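Local coordinates for CELL division control protein 6 (Pyrobaculum aerophilum, PDB 1FNN) that binds ADP and magnesium through an AAA+ ATPase core and is probably involved in regulating the initiation of DNA replication, at residues 22-25 / 26-30; 33-36 / 37-40; 66-69 / 70-73; 80-83 / 84-87; 214-217 / 218-221. One frame throughout, in Å; residues are numbered along the deposited sequence.

Interaction 1 (22-25 / 26-30); sequences REQQ and LQQLD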
# COMPACT_ATOMS: atom_id res chain seq x y z
N ARG A 22 -6.02 10.64 -3.95
CA ARG A 22 -4.97 11.36 -3.22
C ARG A 22 -4.95 12.83 -3.61
O ARG A 22 -3.99 13.56 -3.35
CB ARG A 22 -3.58 10.75 -3.48
CG ARG A 22 -3.38 9.36 -2.83
CD ARG A 22 -3.43 9.55 -1.35
NE ARG A 22 -3.41 8.46 -0.41
CZ ARG A 22 -4.48 8.05 0.28
NH1 ARG A 22 -5.64 8.66 0.11
NH2 ARG A 22 -4.34 7.05 1.12
N GLU A 23 -6.04 13.28 -4.22
CA GLU A 23 -6.18 14.68 -4.64
C GLU A 23 -6.06 15.61 -3.45
O GLU A 23 -5.33 16.61 -3.53
CB GLU A 23 -7.49 14.97 -5.37
CG GLU A 23 -7.63 14.28 -6.72
CD GLU A 23 -8.26 12.90 -6.67
OE1 GLU A 23 -8.43 12.32 -5.57
OE2 GLU A 23 -8.60 12.39 -7.75
N GLN A 24 -6.59 15.21 -2.30
CA GLN A 24 -6.55 16.02 -1.10
C GLN A 24 -5.16 16.15 -0.52
O GLN A 24 -4.71 17.26 -0.17
CB GLN A 24 -7.55 15.51 -0.05
CG GLN A 24 -7.57 16.36 1.21
CD GLN A 24 -8.85 16.17 2.02
OE1 GLN A 24 -9.81 15.55 1.56
NE2 GLN A 24 -8.88 16.70 3.24
N GLN A 25 -4.43 15.03 -0.41
CA GLN A 25 -3.07 15.07 0.12
C GLN A 25 -2.11 15.85 -0.79
O GLN A 25 -1.21 16.57 -0.30
CB GLN A 25 -2.50 13.64 0.26
CG GLN A 25 -3.18 12.84 1.39
CD GLN A 25 -4.52 12.25 1.02
OE1 GLN A 25 -5.04 12.42 -0.07
NE2 GLN A 25 -5.17 11.53 1.96
N LEU A 26 -2.33 15.74 -2.08
CA LEU A 26 -1.47 16.44 -3.04
C LEU A 26 -1.73 17.96 -3.00
O LEU A 26 -0.82 18.79 -2.90
CB LEU A 26 -1.73 15.91 -4.43
CG LEU A 26 -0.80 16.53 -5.51
CD1 LEU A 26 0.64 16.08 -5.24
CD2 LEU A 26 -1.25 16.15 -6.91
N GLN A 27 -3.02 18.29 -2.86
CA GLN A 27 -3.42 19.67 -2.64
C GLN A 27 -2.80 20.25 -1.38
O GLN A 27 -2.37 21.43 -1.43
CB GLN A 27 -4.94 19.87 -2.65
CG GLN A 27 -5.29 21.33 -2.31
CD GLN A 27 -6.77 21.55 -2.03
OE1 GLN A 27 -7.19 21.51 -0.87
NE2 GLN A 27 -7.53 21.77 -3.10
N GLN A 28 -2.82 19.53 -0.26
CA GLN A 28 -2.26 19.94 0.99
C GLN A 28 -0.76 20.22 0.87
O GLN A 28 -0.16 21.05 1.56
CB GLN A 28 -2.50 18.90 2.12
CG GLN A 28 -3.93 18.97 2.69
CD GLN A 28 -4.26 17.75 3.55
OE1 GLN A 28 -3.84 17.58 4.70
NE2 GLN A 28 -5.04 16.81 3.02
N LEU A 29 -0.08 19.30 0.18
CA LEU A 29 1.33 19.42 -0.10
C LEU A 29 1.56 20.67 -0.95
O LEU A 29 2.54 21.39 -0.75
CB LEU A 29 1.86 18.20 -0.85
CG LEU A 29 2.54 17.09 -0.05
CD1 LEU A 29 3.07 16.02 -1.01
CD2 LEU A 29 3.66 17.59 0.84
N ASP A 30 0.73 20.84 -1.97
CA ASP A 30 0.85 22.03 -2.81
C ASP A 30 0.75 23.33 -2.01
O ASP A 30 1.52 24.31 -2.09
CB ASP A 30 -0.22 21.97 -3.91
CG ASP A 30 0.06 23.11 -4.90
OD1 ASP A 30 0.96 23.05 -5.74
OD2 ASP A 30 -0.63 24.13 -4.86

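Interaction 2 (33-36 / 37-40); sequences LGNW and LRNP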
# COMPACT_ATOMS: atom_id res chain seq x y z
N LEU A 33 3.93 23.74 0.11
CA LEU A 33 5.19 23.95 -0.58
C LEU A 33 5.20 24.83 -1.81
O LEU A 33 6.30 25.30 -2.20
CB LEU A 33 5.69 22.55 -1.08
CG LEU A 33 5.99 21.56 0.04
CD1 LEU A 33 6.26 20.18 -0.61
CD2 LEU A 33 7.20 22.01 0.86
N GLY A 34 4.12 25.00 -2.54
CA GLY A 34 4.10 25.66 -3.82
C GLY A 34 4.67 27.07 -3.83
O GLY A 34 5.36 27.40 -4.80
N ASN A 35 4.24 27.93 -2.89
CA ASN A 35 4.75 29.31 -2.89
C ASN A 35 6.27 29.31 -2.73
O ASN A 35 6.97 30.08 -3.38
CB ASN A 35 4.10 30.14 -1.79
CG ASN A 35 2.68 30.56 -2.17
OD1 ASN A 35 2.32 30.55 -3.35
ND2 ASN A 35 1.89 30.93 -1.16
N TRP A 36 6.76 28.54 -1.77
CA TRP A 36 8.20 28.45 -1.55
C TRP A 36 8.94 27.88 -2.75
O TRP A 36 9.97 28.46 -3.12
CB TRP A 36 8.53 27.67 -0.32
CG TRP A 36 9.94 27.59 0.18
CD1 TRP A 36 10.49 28.38 1.13
CD2 TRP A 36 11.00 26.68 -0.21
NE1 TRP A 36 11.80 28.04 1.35
CE2 TRP A 36 12.14 27.00 0.55
CE3 TRP A 36 11.07 25.64 -1.14
CZ2 TRP A 36 13.35 26.33 0.43
CZ3 TRP A 36 12.28 24.97 -1.26
CH2 TRP A 36 13.39 25.30 -0.50
N LEU A 37 8.37 26.87 -3.44
CA LEU A 37 9.07 26.37 -4.64
C LEU A 37 9.15 27.43 -5.74
O LEU A 37 10.11 27.48 -6.54
CB LEU A 37 8.34 25.10 -5.12
CG LEU A 37 8.57 23.88 -4.17
CD1 LEU A 37 7.66 22.72 -4.63
CD2 LEU A 37 10.03 23.48 -4.21
N ARG A 38 8.08 28.22 -5.88
CA ARG A 38 8.09 29.29 -6.91
C ARG A 38 9.07 30.39 -6.53
O ARG A 38 9.67 31.01 -7.42
CB ARG A 38 6.68 29.83 -7.14
CG ARG A 38 5.76 28.93 -7.96
CD ARG A 38 4.40 29.61 -8.22
NE ARG A 38 3.63 29.57 -6.95
CZ ARG A 38 2.86 28.51 -6.64
NH1 ARG A 38 2.76 27.46 -7.45
NH2 ARG A 38 2.18 28.47 -5.50
N ASN A 39 9.19 30.78 -5.27
CA ASN A 39 10.04 31.82 -4.76
C ASN A 39 10.58 31.48 -3.39
O ASN A 39 10.20 31.99 -2.32
CB ASN A 39 9.33 33.18 -4.60
CG ASN A 39 8.82 33.78 -5.89
OD1 ASN A 39 9.57 34.02 -6.84
ND2 ASN A 39 7.51 34.03 -5.94
N PRO A 40 11.62 30.65 -3.33
CA PRO A 40 12.14 30.12 -2.10
C PRO A 40 12.91 31.06 -1.20
O PRO A 40 13.55 32.01 -1.65
CB PRO A 40 13.14 29.03 -2.53
CG PRO A 40 13.51 29.42 -3.93
CD PRO A 40 12.24 30.00 -4.52
O HOH W 1 5.78 32.44 -4.24
O HOH W 2 3.51 32.05 -5.82

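Interaction 3 (66-69 / 70-73); sequences ELYK and DKTT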
# COMPACT_ATOMS: atom_id res chain seq x y z
N GLU A 66 7.17 16.22 -9.56
CA GLU A 66 6.97 16.14 -10.98
C GLU A 66 6.23 17.39 -11.47
O GLU A 66 6.66 17.95 -12.50
CB GLU A 66 6.19 14.88 -11.36
CG GLU A 66 5.95 14.60 -12.83
CD GLU A 66 5.03 13.35 -12.85
OE1 GLU A 66 5.45 12.25 -12.49
OE2 GLU A 66 3.89 13.57 -13.23
N LEU A 67 5.29 17.91 -10.70
CA LEU A 67 4.56 19.09 -11.14
C LEU A 67 5.39 20.38 -11.04
O LEU A 67 5.00 21.38 -11.62
CB LEU A 67 3.30 19.24 -10.31
CG LEU A 67 2.29 18.09 -10.46
CD1 LEU A 67 1.15 18.20 -9.46
CD2 LEU A 67 1.77 18.02 -11.90
N TYR A 68 6.40 20.42 -10.18
CA TYR A 68 7.17 21.62 -9.91
C TYR A 68 8.58 21.60 -10.48
O TYR A 68 9.23 22.65 -10.54
CB TYR A 68 7.30 21.84 -8.40
CG TYR A 68 6.07 22.59 -7.91
CD1 TYR A 68 6.02 23.97 -7.97
CD2 TYR A 68 4.96 21.90 -7.41
CE1 TYR A 68 4.90 24.67 -7.54
CE2 TYR A 68 3.83 22.59 -6.98
CZ TYR A 68 3.81 23.97 -7.05
OH TYR A 68 2.70 24.65 -6.62
N LYS A 69 9.00 20.48 -11.01
CA LYS A 69 10.34 20.15 -11.43
C LYS A 69 10.92 21.23 -12.38
O LYS A 69 12.08 21.64 -12.26
CB LYS A 69 10.21 18.90 -12.32
CG LYS A 69 11.03 17.70 -12.06
CD LYS A 69 11.04 16.67 -13.17
CE LYS A 69 9.77 16.49 -13.97
NZ LYS A 69 9.98 15.49 -15.05
N ASP A 70 10.09 21.70 -13.30
CA ASP A 70 10.62 22.66 -14.28
C ASP A 70 10.33 24.10 -13.92
O ASP A 70 10.46 24.98 -14.77
CB ASP A 70 10.06 22.27 -15.66
CG ASP A 70 10.65 20.92 -16.04
OD1 ASP A 70 11.89 20.78 -15.97
OD2 ASP A 70 9.89 20.00 -16.40
N LYS A 71 9.72 24.34 -12.76
CA LYS A 71 9.22 25.62 -12.32
C LYS A 71 9.86 26.07 -11.01
O LYS A 71 9.29 26.92 -10.31
CB LYS A 71 7.71 25.55 -12.05
CG LYS A 71 6.91 24.76 -13.05
CD LYS A 71 5.45 25.12 -13.18
CE LYS A 71 4.71 25.21 -11.86
NZ LYS A 71 5.01 24.07 -10.95
N THR A 72 11.02 25.52 -10.65
CA THR A 72 11.65 25.91 -9.41
C THR A 72 13.18 25.87 -9.54
O THR A 72 13.72 25.03 -10.25
CB THR A 72 11.19 24.99 -8.24
OG1 THR A 72 11.72 25.49 -7.01
CG2 THR A 72 11.64 23.53 -8.37
N THR A 73 13.85 26.63 -8.67
CA THR A 73 15.30 26.55 -8.62
C THR A 73 15.70 25.59 -7.53
O THR A 73 16.88 25.38 -7.29
CB THR A 73 15.89 27.95 -8.29
OG1 THR A 73 15.27 28.40 -7.08
CG2 THR A 73 15.53 28.91 -9.42
O HOH W 3 7.28 21.36 -13.72

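Interaction 4 (80-83 / 84-87); sequences NGFI and YRNF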
# COMPACT_ATOMS: atom_id res chain seq x y z
N ASN A 80 16.10 8.12 1.29
CA ASN A 80 15.29 6.96 1.73
C ASN A 80 15.85 6.48 3.05
O ASN A 80 16.91 5.84 3.09
CB ASN A 80 15.36 5.88 0.65
CG ASN A 80 14.73 4.55 1.04
OD1 ASN A 80 14.30 4.36 2.18
ND2 ASN A 80 14.69 3.66 0.06
N GLY A 81 15.13 6.70 4.15
CA GLY A 81 15.59 6.36 5.49
C GLY A 81 15.73 4.85 5.71
O GLY A 81 16.35 4.42 6.68
N PHE A 82 15.18 4.03 4.81
CA PHE A 82 15.41 2.59 4.93
C PHE A 82 16.87 2.27 4.60
O PHE A 82 17.38 1.26 5.08
CB PHE A 82 14.51 1.77 4.00
CG PHE A 82 14.78 0.29 4.09
CD1 PHE A 82 14.18 -0.48 5.08
CD2 PHE A 82 15.62 -0.32 3.18
CE1 PHE A 82 14.43 -1.84 5.15
CE2 PHE A 82 15.88 -1.68 3.24
CZ PHE A 82 15.28 -2.44 4.23
N ILE A 83 17.45 3.01 3.67
CA ILE A 83 18.82 2.84 3.21
C ILE A 83 19.82 3.68 3.97
O ILE A 83 20.86 3.18 4.42
CB ILE A 83 18.87 3.26 1.71
CG1 ILE A 83 17.89 2.39 0.92
CG2 ILE A 83 20.28 3.17 1.15
CD1 ILE A 83 17.67 2.87 -0.50
N TYR A 84 19.58 4.98 4.10
CA TYR A 84 20.50 5.87 4.80
C TYR A 84 19.95 6.19 6.18
O TYR A 84 19.00 6.97 6.28
CB TYR A 84 20.70 7.16 3.97
CG TYR A 84 21.03 6.80 2.54
CD1 TYR A 84 20.08 6.83 1.53
CD2 TYR A 84 22.34 6.44 2.22
CE1 TYR A 84 20.39 6.50 0.23
CE2 TYR A 84 22.67 6.10 0.91
CZ TYR A 84 21.70 6.14 -0.06
OH TYR A 84 22.07 5.80 -1.34
N ARG A 85 20.55 5.67 7.24
CA ARG A 85 19.97 5.78 8.58
C ARG A 85 20.72 6.60 9.59
O ARG A 85 20.09 7.28 10.42
CB ARG A 85 19.77 4.37 9.17
CG ARG A 85 18.74 3.58 8.39
CD ARG A 85 18.47 2.20 8.98
NE ARG A 85 17.62 1.43 8.09
CZ ARG A 85 17.05 0.27 8.37
NH1 ARG A 85 17.23 -0.30 9.56
NH2 ARG A 85 16.29 -0.33 7.46
N ASN A 86 22.05 6.58 9.51
CA ASN A 86 22.82 7.36 10.48
C ASN A 86 23.25 8.65 9.80
O ASN A 86 23.05 8.76 8.60
CB ASN A 86 24.02 6.55 10.98
CG ASN A 86 24.84 6.06 9.79
OD1 ASN A 86 25.44 6.87 9.10
ND2 ASN A 86 24.83 4.75 9.59
N PHE A 87 23.72 9.60 10.59
CA PHE A 87 24.14 10.90 10.17
C PHE A 87 25.11 10.86 8.99
O PHE A 87 24.98 11.64 8.06
CB PHE A 87 24.81 11.70 11.33
CG PHE A 87 25.06 13.11 10.84
CD1 PHE A 87 24.01 14.01 10.79
CD2 PHE A 87 26.31 13.53 10.42
CE1 PHE A 87 24.20 15.30 10.35
CE2 PHE A 87 26.50 14.82 9.98
CZ PHE A 87 25.46 15.71 9.94

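Interaction 5 (214-217 / 218-221); sequences SYSE and DILQ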
# COMPACT_ATOMS: atom_id res chain seq x y z
N SER A 214 -7.97 -8.51 -21.49
CA SER A 214 -7.33 -9.58 -20.77
C SER A 214 -7.74 -9.64 -19.29
O SER A 214 -7.18 -10.44 -18.55
CB SER A 214 -5.80 -9.47 -20.95
OG SER A 214 -5.32 -8.28 -20.34
N TYR A 215 -8.51 -8.68 -18.82
CA TYR A 215 -8.83 -8.59 -17.40
C TYR A 215 -10.27 -8.15 -17.35
O TYR A 215 -10.73 -7.40 -18.21
CB TYR A 215 -7.89 -7.65 -16.58
CG TYR A 215 -7.98 -6.28 -17.23
CD1 TYR A 215 -8.93 -5.37 -16.80
CD2 TYR A 215 -7.10 -5.95 -18.26
CE1 TYR A 215 -9.02 -4.13 -17.39
CE2 TYR A 215 -7.19 -4.70 -18.85
CZ TYR A 215 -8.14 -3.81 -18.41
OH TYR A 215 -8.25 -2.57 -18.99
N SER A 216 -11.03 -8.59 -16.34
CA SER A 216 -12.41 -8.08 -16.27
C SER A 216 -12.56 -7.24 -15.03
O SER A 216 -11.72 -7.29 -14.14
CB SER A 216 -13.41 -9.26 -16.18
OG SER A 216 -13.03 -10.00 -15.01
N GLU A 217 -13.64 -6.50 -14.93
CA GLU A 217 -13.90 -5.70 -13.74
C GLU A 217 -14.01 -6.63 -12.51
O GLU A 217 -13.51 -6.32 -11.43
CB GLU A 217 -15.24 -5.02 -13.96
CG GLU A 217 -15.81 -4.29 -12.76
CD GLU A 217 -17.03 -3.47 -13.16
OE1 GLU A 217 -18.16 -3.99 -13.09
OE2 GLU A 217 -16.85 -2.30 -13.54
N ASP A 218 -14.62 -7.80 -12.71
CA ASP A 218 -14.77 -8.74 -11.58
C ASP A 218 -13.41 -9.18 -11.06
O ASP A 218 -13.29 -9.36 -9.84
CB ASP A 218 -15.54 -10.02 -11.95
CG ASP A 218 -17.04 -9.77 -12.06
OD1 ASP A 218 -17.51 -8.68 -11.67
OD2 ASP A 218 -17.75 -10.68 -12.54
N ILE A 219 -12.43 -9.38 -11.94
CA ILE A 219 -11.11 -9.83 -11.45
C ILE A 219 -10.43 -8.77 -10.61
O ILE A 219 -9.72 -9.04 -9.63
CB ILE A 219 -10.22 -10.30 -12.61
CG1 ILE A 219 -10.60 -11.73 -13.02
CG2 ILE A 219 -8.72 -10.22 -12.30
CD1 ILE A 219 -10.01 -12.82 -12.13
N LEU A 220 -10.57 -7.51 -11.03
CA LEU A 220 -9.94 -6.40 -10.29
C LEU A 220 -10.67 -6.26 -8.95
O LEU A 220 -10.05 -6.00 -7.92
CB LEU A 220 -10.17 -5.14 -11.15
CG LEU A 220 -9.05 -4.63 -12.05
CD1 LEU A 220 -8.04 -5.68 -12.45
CD2 LEU A 220 -9.58 -3.85 -13.25
N GLN A 221 -12.00 -6.44 -9.00
CA GLN A 221 -12.78 -6.35 -7.76
C GLN A 221 -12.39 -7.43 -6.74
O GLN A 221 -12.25 -7.12 -5.54
CB GLN A 221 -14.28 -6.42 -8.00
CG GLN A 221 -14.97 -5.20 -8.59
CD GLN A 221 -16.34 -5.54 -9.16
OE1 GLN A 221 -16.67 -6.71 -9.42
NE2 GLN A 221 -17.17 -4.53 -9.37

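Interaction 1 (22-25 / 26-30)
Gln24 O takes two donors from Gln28: the backbone N at 3.0 Å, in a nearly straight bond (159° at the hydrogen), and the side-chain NE2, whose bond is weak at 3.2 Å. The amide of Gln28 reaches back because CG lies beside its own backbone N (chi1 -79°) and the chain then runs extended, which also brings NE2 to 3.1 Å from Gln24 CG. The two glutamine side chains cross obliquely, their amide planes 56° apart. The other i to i+4 bonds follow in turn: Leu26 N to Arg22 O at 3.0 Å, Gln27 N to Glu23 O at 2.9 Å and Leu29 N to Gln25 O at 3.0 Å. They form the first turns of helix 23-38, with Arg22, a residue of the ADP pocket, as N-cap. There the Arg22 side chain turns away from the helix and touches the nucleotide; NE bonds Thr55 O and NH2 bonds Ser191 O. Gln25, bent at chi2, sends NE2 to Arg189 O. On helix 57-68, Leu26 packs against Lys63 and Leu64, while Leu29 meets Thr60 and also Ile188 of strand 187-189.

Interaction 2 (33-36 / 37-40)
The C-terminal end of helix 23-38 carries a side-chain bond between residues three apart and a proline packed over a tryptophan. Arg38 NH2 donates to Asn35 OD1 at 3.0 Å, almost straight (171°); the oxygen lies in the guanidinium plane, whereas the nitrogen stands 37° out of the amide carbonyl plane. A bend at chi3 (-75°) folds the guanidinium back over Gly34, whose O sits under one face, 3.3 Å from Arg38 CZ. Water bridges Asn35 OD1 to Arg38 NE, and a second water joins Asn35 O to Asn39 ND2. As the chain leaves the helix, Pro40 CB comes over the face of the Trp36 six-membered ring, 3.9 Å from its centroid, in a CH-pi contact. Leu37 CD2 meets the same ring at its edge, 3.9 Å from Trp36 CE3. Trp36 NE1 bonds Phe158 O. A leucine in place of Trp36 would probably leave Pro40 without its aromatic platform and Phe158 O without the indole N-H. Trp36 also touches Ala161 of strand 160-166, while Leu33 and Leu37 pack against Leu64 of helix 57-68 and Arg38 NH1 bonds Tyr68 OH.

Interaction 3 (66-69 / 70-73)
Lys71 NZ is held by two neighbouring residues at once. It donates to Leu67 O at 2.8 Å, and it stands over one face of the Tyr68 ring in a cation-pi contact, 3.6 Å from the ring centroid. The ammonium is displaced toward the rim, so the carbon it comes nearest is Tyr68 CD1, at 3.1 Å from NZ. Bends at chi3 (-49°) and chi4 (-46°) curl the lysine back over the turn and bring its nitrogen to carbonyl and ring together. The positive charge is probably stabilised by both the carbonyl oxygen and the electron-rich ring face. Behind this grip lies the backbone: Lys71 N donates to Tyr68 O at 2.8 Å. Thr72 CG2 reaches the same oxygen at 3.4 Å. A water accepts from Asp70 N at 2.9 Å and gives a weak bond to Leu67 O. Farther out, Tyr68 OH is bonded to Asp30 OD1, which holds the far end of the ring, and Thr72 OG1 bonds Leu37 O and Ala74 N. All of this surrounds a type I beta turn from Tyr68 to Lys71, through which the chain passes from helix 57-68 toward strand 75-80, part of a helix-to-strand connection in the P-loop ATPase fold of this AAA+ protein.

Interaction 4 (80-83 / 84-87)
Asn80 O turns the chain back on itself, accepting from Tyr84 N at 3.0 Å, nearly straight (170°), and from Ile83 N as well. One residue on, Gly81 CA makes a CA-H...O contact of 3.6 Å with Tyr84 O, an oxygen buried here that has no conventional hydrogen-bond partner in the model. Arg85 runs extended from CG to NE (chi2 -177°, chi3 -172°) alongside Phe82 and grips Phe82 O side-on, with NE at 3.0 Å and NH2 at 3.1 Å. The NH2 bond uses a lone pair in the carbonyl plane; NE comes from above that plane. NH2 lies over one face of the Phe82 ring, 3.2 Å from Phe82 CD1, and the guanidinium as a whole makes an off-centre cation-pi contact. The residues form the loop between strand 75-80, an outer strand of the parallel sheet, and helix 87-97, entered by an Asx turn in which Asn80 OD1 accepts from Phe82 N. On Tyr84, Ile83 CG2 sits over the ring centre, 3.5 Å from the centroid, as a CH-pi contact. Beyond the loop, the Tyr84 side chain touches Ala89, Ile90 and Glu93 of that helix; Phe82 and Arg85 both touch Asn136, and Gly81 bonds the backbone of Asp132.

Interaction 5 (214-217 / 218-221)
Glu217 is paired with Gln221 one turn on: Gln221 N donates to Glu217 O at 2.9 Å. The two side chains cross, both extended beyond CG, so that the Gln221 amide lies beside the Glu217 chain; the Glu217 carboxylate and Gln221 amide planes are 29° apart. A glycine in place of Gln221 would probably keep the backbone bond but leave the flank of the Glu217 chain without the glutamine packed along it. Ser216 is the N-cap of helix 217-227. Its OG, set between the backbone N and the carbonyl carbon (chi1 58°), accepts from Ile219 N at 3.2 Å and touches Ile219 CG1 at 3.6 Å. Ser216 O adds weak bonds, from the same Ile219 N at 3.1 Å and from Leu220 N at 3.3 Å. Leu220 CD2 touches the Tyr215 ring, 3.9 Å from Tyr215 CD1, in an oblique apolar contact. This cap starts a helix of the lid domain that packs against two others: Leu220 rests on Phe199 and Leu203 of helix 195-209, which Tyr215 also touches, and Ile219 meets Pro264 and Val267 of helix 264-274.

In the fold
Interactions 1 and 2 lie at the two ends of helix 23-38, their centres 15 Å apart, and interaction 3 ties to both: Tyr68 OH meets Asp30 OD1 at 2.5 Å and Arg38 NH1 at 2.9 Å, and Thr72 OG1 meets Leu37 O at 2.6 Å. Interaction 1 comes nearest the nucleotide, with the Arg22 side chain about 4 Å from ADP. Interaction 4 flanks the magnesium side, the Asn80 side chain about 7 Å from the metal and about 5 Å from that of Asp132. Interaction 5 stands apart in the lid, its centre 39 Å from that of interaction 4, yet the Leu220 side chain is about 8 Å from that of the ADP-binding Arg205.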